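Local coordinates for dinitrogenase iron-molybdenum cofactor biosynthesis domain-containing protein (Pyrococcus horikoshii, PDB 2YX6) that binds ADP and may take part in iron-molybdenum cofactor biosynthesis, although its precise role is unknown, at residues Met1-Gly12 against Phe21-Ile32. Sequence-based numbering, arbitrary orientation.
Sequences MRVAIPAEDDRG and FGRSRYFVFVDI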
loop_
_atom_site.group_PDB
_atom_site.type_symbol
_atom_site.label_atom_id
_atom_site.label_comp_id
_atom_site.label_asym_id
_atom_site.label_seq_id
_atom_site.Cartn_x
_atom_site.Cartn_y
_atom_site.Cartn_z
ATOM N N MET A 1 -0.773 -9.506 -7.413
ATOM C CA MET A 1 0.474 -9.169 -6.752
ATOM C C MET A 1 0.495 -9.989 -5.479
ATOM O O MET A 1 -0.434 -10.750 -5.220
ATOM C CB MET A 1 0.471 -7.673 -6.485
ATOM C CG MET A 1 -0.263 -7.224 -5.233
ATOM S SD MET A 1 -1.954 -7.773 -5.275
ATOM C CE MET A 1 -2.790 -6.251 -5.781
ATOM N N ARG A 2 1.496 -9.784 -4.647
ATOM C CA ARG A 2 1.599 -10.594 -3.456
ATOM C C ARG A 2 1.342 -9.771 -2.191
ATOM O O ARG A 2 1.862 -8.683 -1.979
ATOM C CB ARG A 2 2.911 -11.426 -3.484
ATOM C CG ARG A 2 3.253 -12.082 -2.177
ATOM C CD ARG A 2 4.480 -12.982 -2.358
ATOM N NE ARG A 2 4.484 -13.637 -3.676
ATOM C CZ ARG A 2 5.446 -14.447 -4.123
ATOM N NH1 ARG A 2 5.395 -15.003 -5.364
ATOM N NH2 ARG A 2 6.447 -14.709 -3.336
ATOM N N VAL A 3 0.428 -10.273 -1.387
ATOM C CA VAL A 3 0.002 -9.597 -0.175
ATOM C C VAL A 3 0.373 -10.449 1.021
ATOM O O VAL A 3 0.124 -11.659 1.030
ATOM C CB VAL A 3 -1.495 -9.328 -0.229
ATOM C CG1 VAL A 3 -1.979 -8.581 1.058
ATOM C CG2 VAL A 3 -1.809 -8.558 -1.546
ATOM N N ALA A 4 0.971 -9.789 2.014
ATOM C CA ALA A 4 1.438 -10.366 3.278
ATOM C C ALA A 4 0.483 -9.980 4.438
ATOM O O ALA A 4 0.109 -8.842 4.545
ATOM C CB ALA A 4 2.823 -9.794 3.587
ATOM N N ILE A 5 0.172 -10.922 5.311
ATOM C CA ILE A 5 -0.766 -10.714 6.393
ATOM C C ILE A 5 -0.265 -11.430 7.653
ATOM O O ILE A 5 -0.046 -12.614 7.626
ATOM C CB ILE A 5 -2.202 -11.203 6.055
ATOM C CG1 ILE A 5 -2.767 -10.492 4.819
ATOM C CG2 ILE A 5 -3.134 -10.992 7.283
ATOM C CD1 ILE A 5 -2.779 -11.300 3.741
ATOM N N PRO A 6 -0.129 -10.689 8.782
ATOM C CA PRO A 6 0.318 -11.337 10.035
ATOM C C PRO A 6 -0.817 -12.196 10.594
ATOM O O PRO A 6 -1.979 -11.725 10.623
ATOM C CB PRO A 6 0.628 -10.158 10.975
ATOM C CG PRO A 6 -0.333 -9.035 10.545
ATOM C CD PRO A 6 -0.472 -9.261 8.970
ATOM N N ALA A 7 -0.525 -13.450 10.969
ATOM C CA ALA A 7 -1.565 -14.362 11.431
ATOM C C ALA A 7 -1.416 -14.601 12.905
ATOM O O ALA A 7 -0.292 -14.635 13.420
ATOM C CB ALA A 7 -1.481 -15.683 10.700
ATOM N N GLU A 8 -2.549 -14.819 13.566
ATOM C CA GLU A 8 -2.584 -15.085 14.988
ATOM C C GLU A 8 -2.201 -16.561 15.326
ATOM O O GLU A 8 -1.682 -16.875 16.401
ATOM C CB GLU A 8 -3.982 -14.727 15.498
ATOM C CG GLU A 8 -4.213 -14.996 16.973
ATOM C CD GLU A 8 -5.690 -14.897 17.365
ATOM O OE1 GLU A 8 -6.383 -13.954 16.910
ATOM O OE2 GLU A 8 -6.166 -15.781 18.125
ATOM N N ASP A 9 -2.444 -17.453 14.381
ATOM C CA ASP A 9 -2.348 -18.890 14.544
ATOM C C ASP A 9 -1.596 -19.365 13.333
ATOM O O ASP A 9 -1.418 -18.597 12.394
ATOM C CB ASP A 9 -3.768 -19.482 14.435
ATOM C CG ASP A 9 -4.642 -19.130 15.604
ATOM O OD1 ASP A 9 -4.115 -18.748 16.683
ATOM O OD2 ASP A 9 -5.886 -19.242 15.461
ATOM N N ASP A 10 -1.231 -20.638 13.287
ATOM C CA ASP A 10 -0.753 -21.210 12.019
ATOM C C ASP A 10 -1.872 -21.755 11.147
ATOM O O ASP A 10 -1.639 -22.596 10.291
ATOM C CB ASP A 10 0.289 -22.310 12.239
ATOM C CG ASP A 10 -0.161 -23.374 13.251
ATOM O OD1 ASP A 10 -1.027 -23.067 14.133
ATOM O OD2 ASP A 10 0.386 -24.524 13.157
ATOM N N ARG A 11 -3.076 -21.220 11.302
ATOM C CA ARG A 11 -4.215 -21.694 10.510
ATOM C C ARG A 11 -4.381 -21.165 9.071
ATOM O O ARG A 11 -5.432 -21.381 8.472
ATOM C CB ARG A 11 -5.516 -21.516 11.318
ATOM C CG ARG A 11 -6.006 -22.807 11.919
ATOM C CD ARG A 11 -6.970 -22.626 13.093
ATOM N NE ARG A 11 -8.058 -21.656 12.850
ATOM C CZ ARG A 11 -9.335 -21.946 12.527
ATOM N NH1 ARG A 11 -10.187 -20.944 12.373
ATOM N NH2 ARG A 11 -9.782 -23.199 12.348
ATOM N N GLY A 12 -3.366 -20.480 8.515
ATOM C CA GLY A 12 -3.425 -19.973 7.122
ATOM C C GLY A 12 -4.571 -18.987 6.903
ATOM O O GLY A 12 -4.831 -18.124 7.766
ATOM N N PHE A 21 1.379 -6.638 14.817
ATOM C CA PHE A 21 2.415 -6.947 13.859
ATOM C C PHE A 21 3.742 -6.964 14.644
ATOM O O PHE A 21 3.956 -6.235 15.625
ATOM C CB PHE A 21 2.455 -5.926 12.711
ATOM C CG PHE A 21 3.615 -6.112 11.803
ATOM C CD1 PHE A 21 4.860 -5.562 12.121
ATOM C CD2 PHE A 21 3.487 -6.890 10.650
ATOM C CE1 PHE A 21 5.972 -5.784 11.327
ATOM C CE2 PHE A 21 4.592 -7.123 9.835
ATOM C CZ PHE A 21 5.825 -6.585 10.164
ATOM N N GLY A 22 4.657 -7.799 14.267
ATOM C CA GLY A 22 5.948 -7.608 14.966
ATOM C C GLY A 22 6.063 -8.646 16.048
ATOM O O GLY A 22 7.013 -9.404 16.055
ATOM N N ARG A 23 5.061 -8.758 16.913
ATOM C CA ARG A 23 5.073 -9.895 17.828
ATOM C C ARG A 23 4.433 -11.154 17.229
ATOM O O ARG A 23 4.552 -12.234 17.764
ATOM C CB ARG A 23 4.471 -9.509 19.176
ATOM C CG ARG A 23 5.451 -8.684 20.043
ATOM C CD ARG A 23 5.917 -7.313 19.421
ATOM N NE ARG A 23 4.862 -6.291 19.265
ATOM C CZ ARG A 23 5.093 -5.019 18.919
ATOM N NH1 ARG A 23 4.071 -4.176 18.809
ATOM N NH2 ARG A 23 6.340 -4.596 18.680
ATOM N N SER A 24 3.812 -11.025 16.067
ATOM C CA SER A 24 3.214 -12.168 15.390
ATOM C C SER A 24 4.269 -13.212 14.884
ATOM O O SER A 24 5.409 -12.880 14.524
ATOM C CB SER A 24 2.358 -11.670 14.246
ATOM O OG SER A 24 3.216 -11.608 13.143
ATOM N N ARG A 25 3.872 -14.475 14.880
ATOM C CA ARG A 25 4.820 -15.562 14.611
ATOM C C ARG A 25 4.520 -16.338 13.339
ATOM O O ARG A 25 5.320 -17.167 12.919
ATOM C CB ARG A 25 4.979 -16.487 15.826
ATOM C CG ARG A 25 5.792 -15.827 17.068
ATOM C CD ARG A 25 7.392 -15.745 16.962
ATOM N NE ARG A 25 7.848 -14.607 16.137
ATOM C CZ ARG A 25 8.081 -13.349 16.572
ATOM N NH1 ARG A 25 8.456 -12.405 15.697
ATOM N NH2 ARG A 25 7.951 -13.007 17.867
ATOM N N TYR A 26 3.384 -16.032 12.711
ATOM C CA TYR A 26 3.038 -16.595 11.413
ATOM C C TYR A 26 2.608 -15.503 10.459
ATOM O O TYR A 26 1.998 -14.537 10.849
ATOM C CB TYR A 26 1.877 -17.561 11.598
ATOM C CG TYR A 26 2.186 -18.756 12.551
ATOM C CD1 TYR A 26 2.898 -19.860 12.110
ATOM C CD2 TYR A 26 1.761 -18.740 13.864
ATOM C CE1 TYR A 26 3.195 -20.943 12.956
ATOM C CE2 TYR A 26 2.047 -19.817 14.750
ATOM C CZ TYR A 26 2.766 -20.915 14.279
ATOM O OH TYR A 26 3.011 -21.992 15.124
ATOM N N PHE A 27 2.911 -15.675 9.186
ATOM C CA PHE A 27 2.522 -14.734 8.160
ATOM C C PHE A 27 1.908 -15.543 7.059
ATOM O O PHE A 27 2.357 -16.650 6.761
ATOM C CB PHE A 27 3.708 -13.950 7.617
ATOM C CG PHE A 27 3.964 -12.661 8.364
ATOM C CD1 PHE A 27 3.458 -11.446 7.877
ATOM C CD2 PHE A 27 4.607 -12.669 9.593
ATOM C CE1 PHE A 27 3.653 -10.267 8.588
ATOM C CE2 PHE A 27 4.789 -11.471 10.325
ATOM C CZ PHE A 27 4.345 -10.307 9.817
ATOM N N VAL A 28 0.918 -14.956 6.415
ATOM C CA VAL A 28 0.299 -15.528 5.210
ATOM C C VAL A 28 0.572 -14.637 3.996
ATOM O O VAL A 28 0.349 -13.451 4.033
ATOM C CB VAL A 28 -1.247 -15.634 5.431
ATOM C CG1 VAL A 28 -1.973 -16.165 4.201
ATOM C CG2 VAL A 28 -1.561 -16.442 6.656
ATOM N N PHE A 29 1.059 -15.229 2.914
ATOM C CA PHE A 29 1.427 -14.547 1.672
ATOM C C PHE A 29 0.415 -15.018 0.650
ATOM O O PHE A 29 0.242 -16.227 0.432
ATOM C CB PHE A 29 2.869 -14.919 1.244
ATOM C CG PHE A 29 3.892 -14.424 2.173
ATOM C CD1 PHE A 29 4.366 -13.123 2.052
ATOM C CD2 PHE A 29 4.306 -15.188 3.247
ATOM C CE1 PHE A 29 5.320 -12.614 2.950
ATOM C CE2 PHE A 29 5.267 -14.678 4.164
ATOM C CZ PHE A 29 5.784 -13.394 3.972
ATOM N N VAL A 30 -0.273 -14.072 0.050
ATOM C CA VAL A 30 -1.346 -14.444 -0.865
ATOM C C VAL A 30 -1.076 -13.837 -2.219
ATOM O O VAL A 30 -0.972 -12.569 -2.336
ATOM C CB VAL A 30 -2.726 -13.873 -0.404
ATOM C CG1 VAL A 30 -3.805 -14.327 -1.452
ATOM C CG2 VAL A 30 -3.080 -14.380 1.023
ATOM N N ASP A 31 -0.988 -14.691 -3.243
ATOM C CA ASP A 31 -0.836 -14.224 -4.593
ATOM C C ASP A 31 -2.154 -13.982 -5.271
ATOM O O ASP A 31 -2.954 -14.914 -5.456
ATOM C CB ASP A 31 -0.064 -15.219 -5.436
ATOM C CG ASP A 31 1.377 -15.205 -5.106
ATOM O OD1 ASP A 31 1.706 -15.432 -3.929
ATOM O OD2 ASP A 31 2.171 -14.981 -6.034
ATOM N N ILE A 32 -2.368 -12.733 -5.661
ATOM C CA ILE A 32 -3.666 -12.340 -6.219
ATOM C C ILE A 32 -3.452 -11.954 -7.694
ATOM O O ILE A 32 -2.518 -11.207 -8.046
ATOM C CB ILE A 32 -4.343 -11.257 -5.342
ATOM C CG1 ILE A 32 -4.694 -11.905 -4.005
ATOM C CG2 ILE A 32 -5.657 -10.723 -6.009
ATOM C CD1 ILE A 32 -5.090 -10.954 -2.850
#
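V3 and I5 pair with V30 and V28 in the antiparallel part of the mixed beta-sheet of an alpha/beta fold, helices on both faces, and the contact illustrates how one strand pair can serve two hydrophobic cores. Strand 2-7 is central, 26-32 antiparallel on one flank and 66-68 parallel on the other. Backbone bonds set the register: V3 and V30 exchange two, V30 N to V3 O being 2.6 Å, as do I5 and V28, and I32 N to M1 O and A7 N to Y26 O extend the series. CA-H...O contacts such as F29 CA to V3 O fill the non-hydrogen-bonded positions.

Apolar side chains sort by face. I5, A7, V28 and V30 turn to helix 95-103; I5 CD1 lies 4.1 Å from V30 CG2. On the other face A4, F27 and F29 pack on I59 of helix 54-61. A4 CB touches F29 CE1 at 3.8 Å, while P6 CA sits over one face of the F27 ring, 3.9 Å from its centroid, a CH-pi contact.

At the strand end R2 and D31 run side by side, guanidinium and carboxylate planes 48° apart; R2 NH1 forms a long, bent salt bridge, 3.3 Å to D31 OD2 on its syn side, tilted from the guanidinium plane, and NH2 bonds H62 O.

Beyond A7 the chain turns back past Y26. With CG anti to the carbonyl carbon (chi1 -60°), the tyrosine ring lies alongside the D9-D10 turn, CD2 3.5 Å from D9 C, and an alanine here would probably leave D10 CB without the ring face it packs on and open a gap beside the turn. D10 CB stands over one ring face, 3.5 Å from the centroid and 20° off the normal.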